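Glucose-6-phosphate 1-dehydrogenase (PDB 7E6I) catalyses the NADP+-dependent oxidation of glucose 6-phosphate to 6-phosphogluconolactone, the first step of the oxidative pentose phosphate pathway. Local coordinates at residues A206-K209 / E210-Q213; C133-L136 / K137-Y141. All coordinates share one frame; numbering follows the deposited sequence.

Contact 1: residues A206-K209 / E210-Q213; sequences AWNK and ENIQ
Asn208 and Asn211 stand side by side, pointing the same way, at the first and last positions of a type I beta turn that leads into strand 212-220. Their amides are twisted 53° apart. Even so, Asn211 ND2 reaches Asn208 OD1 at 2.8 Å, using a lone pair that lies in the plane of the Asn208 carbonyl, though the bond is slightly tilted from the plane of the Asn211 amide. Asn208 is set up for this by its first torsion (chi1 47°), which tucks CG between the backbone N and the carbonyl carbon, while its own ND2 bonds back to Ala205 O. On the backbone, Asn208 O accepts twice: Asn211 N closes the turn at 3.0 Å, and Ile212 N adds a second bond at 2.9 Å.

Lys209 and Glu210, the two middle residues of the turn, also run alongside each other. The exposed Glu210 doubles back at chi2 (77°), and Lys209 NZ meets OE2 of that carboxylate on its syn side at 2.6 Å. A water links the pair a second time, donating to Glu210 OE1 and accepting only weakly from Lys209 NZ, which also bonds Glu326 O.

The buried side belongs to Trp207, the centre of an inverse gamma turn. Its NE1 is held by Leu253 O, and its ring meets Trp328 nearly at a right angle. Ile212 meets it with one methyl: the extended CG1 branch passes Ala206 O and sets CD1 over one face of the indole, offset toward the rim and 4.2 Å from Trp207 CG.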
ATOM      1  N   ALA A 206       6.134   1.384  26.010  1.00 20.31           N
ATOM      2  CA  ALA A 206       7.469   0.961  25.614  1.00 23.36           C
ATOM      3  C   ALA A 206       7.860   1.496  24.248  1.00 22.34           C
ATOM      4  O   ALA A 206       8.959   1.204  23.768  1.00 20.18           O
ATOM      5  CB  ALA A 206       7.554  -0.572  25.604  1.00 17.46           C
ATOM      6  N   TRP A 207       6.974   2.255  23.612  1.00 19.40           N
ATOM      7  CA  TRP A 207       7.087   2.591  22.195  1.00 22.48           C
ATOM      8  C   TRP A 207       7.824   3.920  22.053  1.00 22.07           C
ATOM      9  O   TRP A 207       7.262   4.949  21.663  1.00 21.76           O
ATOM     10  CB  TRP A 207       5.705   2.661  21.574  1.00 19.07           C
ATOM     11  CG  TRP A 207       5.669   2.354  20.143  1.00 22.57           C
ATOM     12  CD1 TRP A 207       5.861   3.225  19.101  1.00 20.38           C
ATOM     13  CD2 TRP A 207       5.382   1.086  19.560  1.00 20.10           C
ATOM     14  NE1 TRP A 207       5.715   2.565  17.912  1.00 20.69           N
ATOM     15  CE2 TRP A 207       5.422   1.249  18.165  1.00 21.15           C
ATOM     16  CE3 TRP A 207       5.108  -0.177  20.083  1.00 21.93           C
ATOM     17  CZ2 TRP A 207       5.197   0.193  17.281  1.00 21.82           C
ATOM     18  CZ3 TRP A 207       4.878  -1.227  19.198  1.00 24.35           C
ATOM     19  CH2 TRP A 207       4.932  -1.033  17.817  1.00 20.05           C
ATOM     20  N   ASN A 208       9.109   3.884  22.385  1.00 17.92           N
ATOM     21  CA  ASN A 208       9.872   5.117  22.499  1.00 23.27           C
ATOM     22  C   ASN A 208      11.346   4.742  22.522  1.00 23.78           C
ATOM     23  O   ASN A 208      11.707   3.574  22.708  1.00 22.02           O
ATOM     24  CB  ASN A 208       9.462   5.907  23.759  1.00 20.74           C
ATOM     25  CG  ASN A 208       9.381   5.017  24.994  1.00 22.66           C
ATOM     26  OD1 ASN A 208      10.359   4.333  25.336  1.00 21.88           O
ATOM     27  ND2 ASN A 208       8.213   4.984  25.646  1.00 18.28           N
ATOM     28  N   LYS A 209      12.197   5.755  22.343  1.00 19.92           N
ATOM     29  CA  LYS A 209      13.634   5.531  22.353  1.00 22.65           C
ATOM     30  C   LYS A 209      14.133   4.966  23.677  1.00 25.44           C
ATOM     31  O   LYS A 209      15.225   4.388  23.716  1.00 22.97           O
ATOM     32  CB  LYS A 209      14.364   6.831  22.025  1.00 23.96           C
ATOM     33  CG  LYS A 209      14.355   7.850  23.137  1.00 24.90           C
ATOM     34  CD  LYS A 209      14.714   9.240  22.622  1.00 28.07           C
ATOM     35  CE  LYS A 209      14.895  10.207  23.790  1.00 24.94           C
ATOM     36  NZ  LYS A 209      13.599  10.536  24.423  1.00 29.21           N
ATOM     37  N   GLU A 210      13.376   5.123  24.765  1.00 24.69           N
ATOM     38  CA  GLU A 210      13.828   4.578  26.039  1.00 25.53           C
ATOM     39  C   GLU A 210      13.739   3.058  26.071  1.00 26.19           C
ATOM     40  O   GLU A 210      14.409   2.431  26.891  1.00 24.52           O
ATOM     41  CB  GLU A 210      13.020   5.186  27.202  1.00 25.41           C
ATOM     42  CG  GLU A 210      13.369   6.660  27.521  1.00 25.45           C
ATOM     43  CD  GLU A 210      12.755   7.664  26.528  1.00 29.93           C
ATOM     44  OE1 GLU A 210      11.693   7.364  25.944  1.00 29.45           O
ATOM     45  OE2 GLU A 210      13.338   8.755  26.325  1.00 30.93           O
ATOM     46  N   ASN A 211      12.943   2.443  25.192  1.00 23.19           N
ATOM     47  CA  ASN A 211      12.715   1.012  25.269  1.00 22.66           C
ATOM     48  C   ASN A 211      12.900   0.277  23.956  1.00 24.86           C
ATOM     49  O   ASN A 211      12.889  -0.961  23.967  1.00 23.42           O
ATOM     50  CB  ASN A 211      11.300   0.724  25.798  1.00 22.57           C
ATOM     51  CG  ASN A 211      11.103   1.200  27.231  1.00 24.77           C
ATOM     52  OD1 ASN A 211      11.485   0.518  28.184  1.00 25.59           O
ATOM     53  ND2 ASN A 211      10.506   2.369  27.384  1.00 22.66           N
ATOM     54  N   ILE A 212      13.060   0.974  22.831  1.00 22.51           N
ATOM     55  CA  ILE A 212      13.177   0.330  21.533  1.00 25.37           C
ATOM     56  C   ILE A 212      14.610   0.494  21.027  1.00 24.29           C
ATOM     57  O   ILE A 212      15.132   1.611  20.928  1.00 22.26           O
ATOM     58  CB  ILE A 212      12.141   0.877  20.537  1.00 22.54           C
ATOM     59  CG1 ILE A 212      10.769   0.319  20.906  1.00 20.26           C
ATOM     60  CG2 ILE A 212      12.528   0.524  19.068  1.00 19.40           C
ATOM     61  CD1 ILE A 212       9.610   0.883  20.072  1.00 18.77           C
ATOM     62  N   GLN A 213      15.235  -0.642  20.728  1.00 25.54           N
ATOM     63  CA  GLN A 213      16.591  -0.747  20.192  1.00 29.41           C
ATOM     64  C   GLN A 213      16.625  -0.627  18.673  1.00 28.26           C
ATOM     65  O   GLN A 213      17.613  -0.144  18.106  1.00 29.35           O
ATOM     66  CB  GLN A 213      17.159  -2.119  20.551  1.00 25.99           C
ATOM     67  CG  GLN A 213      18.471  -2.118  21.174  1.00 31.92           C
ATOM     68  CD  GLN A 213      18.850  -3.485  21.684  1.00 33.17           C
ATOM     69  OE1 GLN A 213      18.929  -3.682  22.882  1.00 33.88           O
ATOM     70  NE2 GLN A 213      19.099  -4.434  20.778  1.00 30.29           N
TER
HETATM   71  O   HOH W   1      10.463   9.481  24.540  1.00 28.85           O

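Contact 2: residues C133-L136 / K137-Y141; sequences CSKL and KENLY
Leu136 touches Leu140 one helical turn further on, in the last turns of helix 126-139. The two side chains lie side by side and point the same way, with Leu136 CD2 4.0 Å from Leu140 CD1, and both rest on Phe120 of strand 117-122. Leu140 N still reaches Leu136 O at 2.8 Å, although the chain leaves helical geometry at Leu140.

The polar side chains leave the sheet, Lys135 and Asn139 turned to helix 94-110 and Glu138 exposed. The lysine chain bends at chi2 (-70°) and again at chi4, bringing NZ to Glu138 OE2 at 3.0 Å on the syn side of the carboxylate. The same ammonium forms a salt bridge to Asp94, so it sits between two acidic groups, which probably favours its charged form. Lys135 O is gripped twice by Asn139: the backbone N donates at 2.8 Å, and ND2 curls back to add a second bond at 3.0 Å. Asn139 ND2 reaches Asp94 OD1 too, tying this end of the helix to the start of helix 94-110.

An apolar face on the sheet and polar groups away from it suit the crossover helix of a beta-alpha-beta unit, here strand 117-122, helix 126-139 and strand 146-152 of the Rossmann-type coenzyme domain.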
ATOM      1  N   CYS A 133      -9.321  13.926 -15.579  1.00 42.22           N
ATOM      2  CA  CYS A 133      -9.727  14.835 -14.510  1.00 43.92           C
ATOM      3  C   CYS A 133     -10.186  16.173 -15.077  1.00 46.67           C
ATOM      4  O   CYS A 133     -11.237  16.692 -14.684  1.00 46.31           O
ATOM      5  CB  CYS A 133      -8.587  15.014 -13.508  1.00 41.84           C
ATOM      6  SG  CYS A 133      -8.433  13.595 -12.372  1.00 39.61           S
ATOM      7  N   SER A 134      -9.413  16.740 -16.011  1.00 44.24           N
ATOM      8  CA  SER A 134      -9.866  17.917 -16.747  1.00 48.87           C
ATOM      9  C   SER A 134     -11.260  17.706 -17.315  1.00 51.11           C
ATOM     10  O   SER A 134     -12.174  18.503 -17.070  1.00 51.31           O
ATOM     11  CB  SER A 134      -8.895  18.253 -17.882  1.00 47.63           C
ATOM     12  OG  SER A 134      -7.615  18.559 -17.375  1.00 50.78           O
ATOM     13  N   LYS A 135     -11.446  16.620 -18.062  1.00 47.05           N
ATOM     14  CA  LYS A 135     -12.721  16.398 -18.729  1.00 49.30           C
ATOM     15  C   LYS A 135     -13.867  16.278 -17.728  1.00 49.10           C
ATOM     16  O   LYS A 135     -14.925  16.890 -17.907  1.00 49.12           O
ATOM     17  CB  LYS A 135     -12.629  15.157 -19.606  1.00 50.64           C
ATOM     18  CG  LYS A 135     -11.674  15.299 -20.772  1.00 52.68           C
ATOM     19  CD  LYS A 135     -12.212  16.259 -21.806  1.00 54.66           C
ATOM     20  CE  LYS A 135     -11.074  16.889 -22.588  1.00 58.90           C
ATOM     21  NZ  LYS A 135     -11.362  18.295 -22.967  1.00 65.26           N
ATOM     22  N   LEU A 136     -13.680  15.488 -16.664  1.00 49.03           N
ATOM     23  CA  LEU A 136     -14.705  15.396 -15.627  1.00 49.04           C
ATOM     24  C   LEU A 136     -15.027  16.765 -15.041  1.00 47.18           C
ATOM     25  O   LEU A 136     -16.195  17.085 -14.788  1.00 48.81           O
ATOM     26  CB  LEU A 136     -14.256  14.452 -14.516  1.00 45.96           C
ATOM     27  CG  LEU A 136     -14.191  12.963 -14.813  1.00 45.04           C
ATOM     28  CD1 LEU A 136     -13.498  12.260 -13.642  1.00 39.48           C
ATOM     29  CD2 LEU A 136     -15.583  12.417 -15.047  1.00 40.32           C
ATOM     30  N   LYS A 137     -14.003  17.583 -14.816  1.00 47.73           N
ATOM     31  CA  LYS A 137     -14.227  18.907 -14.249  1.00 48.48           C
ATOM     32  C   LYS A 137     -14.872  19.856 -15.257  1.00 48.79           C
ATOM     33  O   LYS A 137     -15.699  20.686 -14.874  1.00 50.84           O
ATOM     34  CB  LYS A 137     -12.901  19.464 -13.728  1.00 43.42           C
ATOM     35  CG  LYS A 137     -13.011  20.745 -12.935  1.00 44.27           C
ATOM     36  CD  LYS A 137     -13.894  20.612 -11.687  1.00 44.53           C
ATOM     37  CE  LYS A 137     -13.760  21.858 -10.805  1.00 41.63           C
ATOM     38  NZ  LYS A 137     -14.493  21.730  -9.511  1.00 51.50           N
ATOM     39  N   GLU A 138     -14.512  19.756 -16.541  1.00 50.33           N
ATOM     40  CA  GLU A 138     -15.107  20.626 -17.555  1.00 53.09           C
ATOM     41  C   GLU A 138     -16.534  20.219 -17.908  1.00 52.34           C
ATOM     42  O   GLU A 138     -17.351  21.086 -18.234  1.00 50.65           O
ATOM     43  CB  GLU A 138     -14.261  20.637 -18.840  1.00 57.60           C
ATOM     44  CG  GLU A 138     -12.752  20.951 -18.668  1.00 60.99           C
ATOM     45  CD  GLU A 138     -11.855  20.374 -19.801  1.00 69.84           C
ATOM     46  OE1 GLU A 138     -10.955  21.093 -20.303  1.00 73.04           O
ATOM     47  OE2 GLU A 138     -12.040  19.196 -20.189  1.00 68.56           O
ATOM     48  N   ASN A 139     -16.856  18.924 -17.850  1.00 52.68           N
ATOM     49  CA  ASN A 139     -18.099  18.414 -18.416  1.00 50.04           C
ATOM     50  C   ASN A 139     -19.034  17.753 -17.415  1.00 50.55           C
ATOM     51  O   ASN A 139     -20.247  17.859 -17.582  1.00 52.86           O
ATOM     52  CB  ASN A 139     -17.796  17.400 -19.531  1.00 48.98           C
ATOM     53  CG  ASN A 139     -17.043  18.018 -20.696  1.00 55.88           C
ATOM     54  OD1 ASN A 139     -17.642  18.579 -21.613  1.00 58.86           O
ATOM     55  ND2 ASN A 139     -15.719  17.927 -20.663  1.00 57.55           N
ATOM     56  N   LEU A 140     -18.518  17.083 -16.388  1.00 50.15           N
ATOM     57  CA  LEU A 140     -19.326  16.207 -15.541  1.00 50.58           C
ATOM     58  C   LEU A 140     -19.134  16.533 -14.066  1.00 50.81           C
ATOM     59  O   LEU A 140     -18.895  15.653 -13.240  1.00 53.72           O
ATOM     60  CB  LEU A 140     -18.963  14.753 -15.808  1.00 49.22           C
ATOM     61  CG  LEU A 140     -20.035  13.667 -15.819  1.00 51.62           C
ATOM     62  CD1 LEU A 140     -19.394  12.366 -16.278  1.00 50.37           C
ATOM     63  CD2 LEU A 140     -20.714  13.494 -14.470  1.00 52.96           C
ATOM     64  N   TYR A 141     -19.246  17.808 -13.703  1.00 49.96           N
ATOM     65  CA  TYR A 141     -19.100  18.249 -12.320  1.00 49.72           C
ATOM     66  C   TYR A 141     -20.339  19.047 -11.926  1.00 52.60           C
ATOM     67  O   TYR A 141     -20.667  20.042 -12.581  1.00 54.55           O
ATOM     68  CB  TYR A 141     -17.832  19.094 -12.165  1.00 48.45           C
ATOM     69  CG  TYR A 141     -17.469  19.427 -10.739  1.00 48.48           C
ATOM     70  CD1 TYR A 141     -17.977  20.567 -10.122  1.00 50.06           C
ATOM     71  CD2 TYR A 141     -16.618  18.601 -10.010  1.00 47.01           C
ATOM     72  CE1 TYR A 141     -17.649  20.873  -8.822  1.00 50.42           C
ATOM     73  CE2 TYR A 141     -16.279  18.900  -8.705  1.00 48.08           C
ATOM     74  CZ  TYR A 141     -16.795  20.034  -8.121  1.00 49.83           C
ATOM     75  OH  TYR A 141     -16.460  20.324  -6.829  1.00 51.30           O
TER

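How the contacts relate
Contact 2 comes first along the chain and contact 1 follows in series; their centres are 50 Å apart, and they share no helix or strand. Residues 133-141 end a helix packed on the six-stranded parallel sheet of the Rossmann-type domain, where NADP+ is expected to bind. Residues 206-213 enter strand 212-220, the first strand in chain order of the nine-stranded mixed sheet in the C-terminal domain; the side chains of Trp207 and Ile212 are about 9 and 10 Å from those of Leu380 and Arg349, assigned by similarity to a second NADP+ site. The contacts thus lie in two different domains, on opposite sides of the centre of the chain, and neither lies in the glucose 6-phosphate pocket.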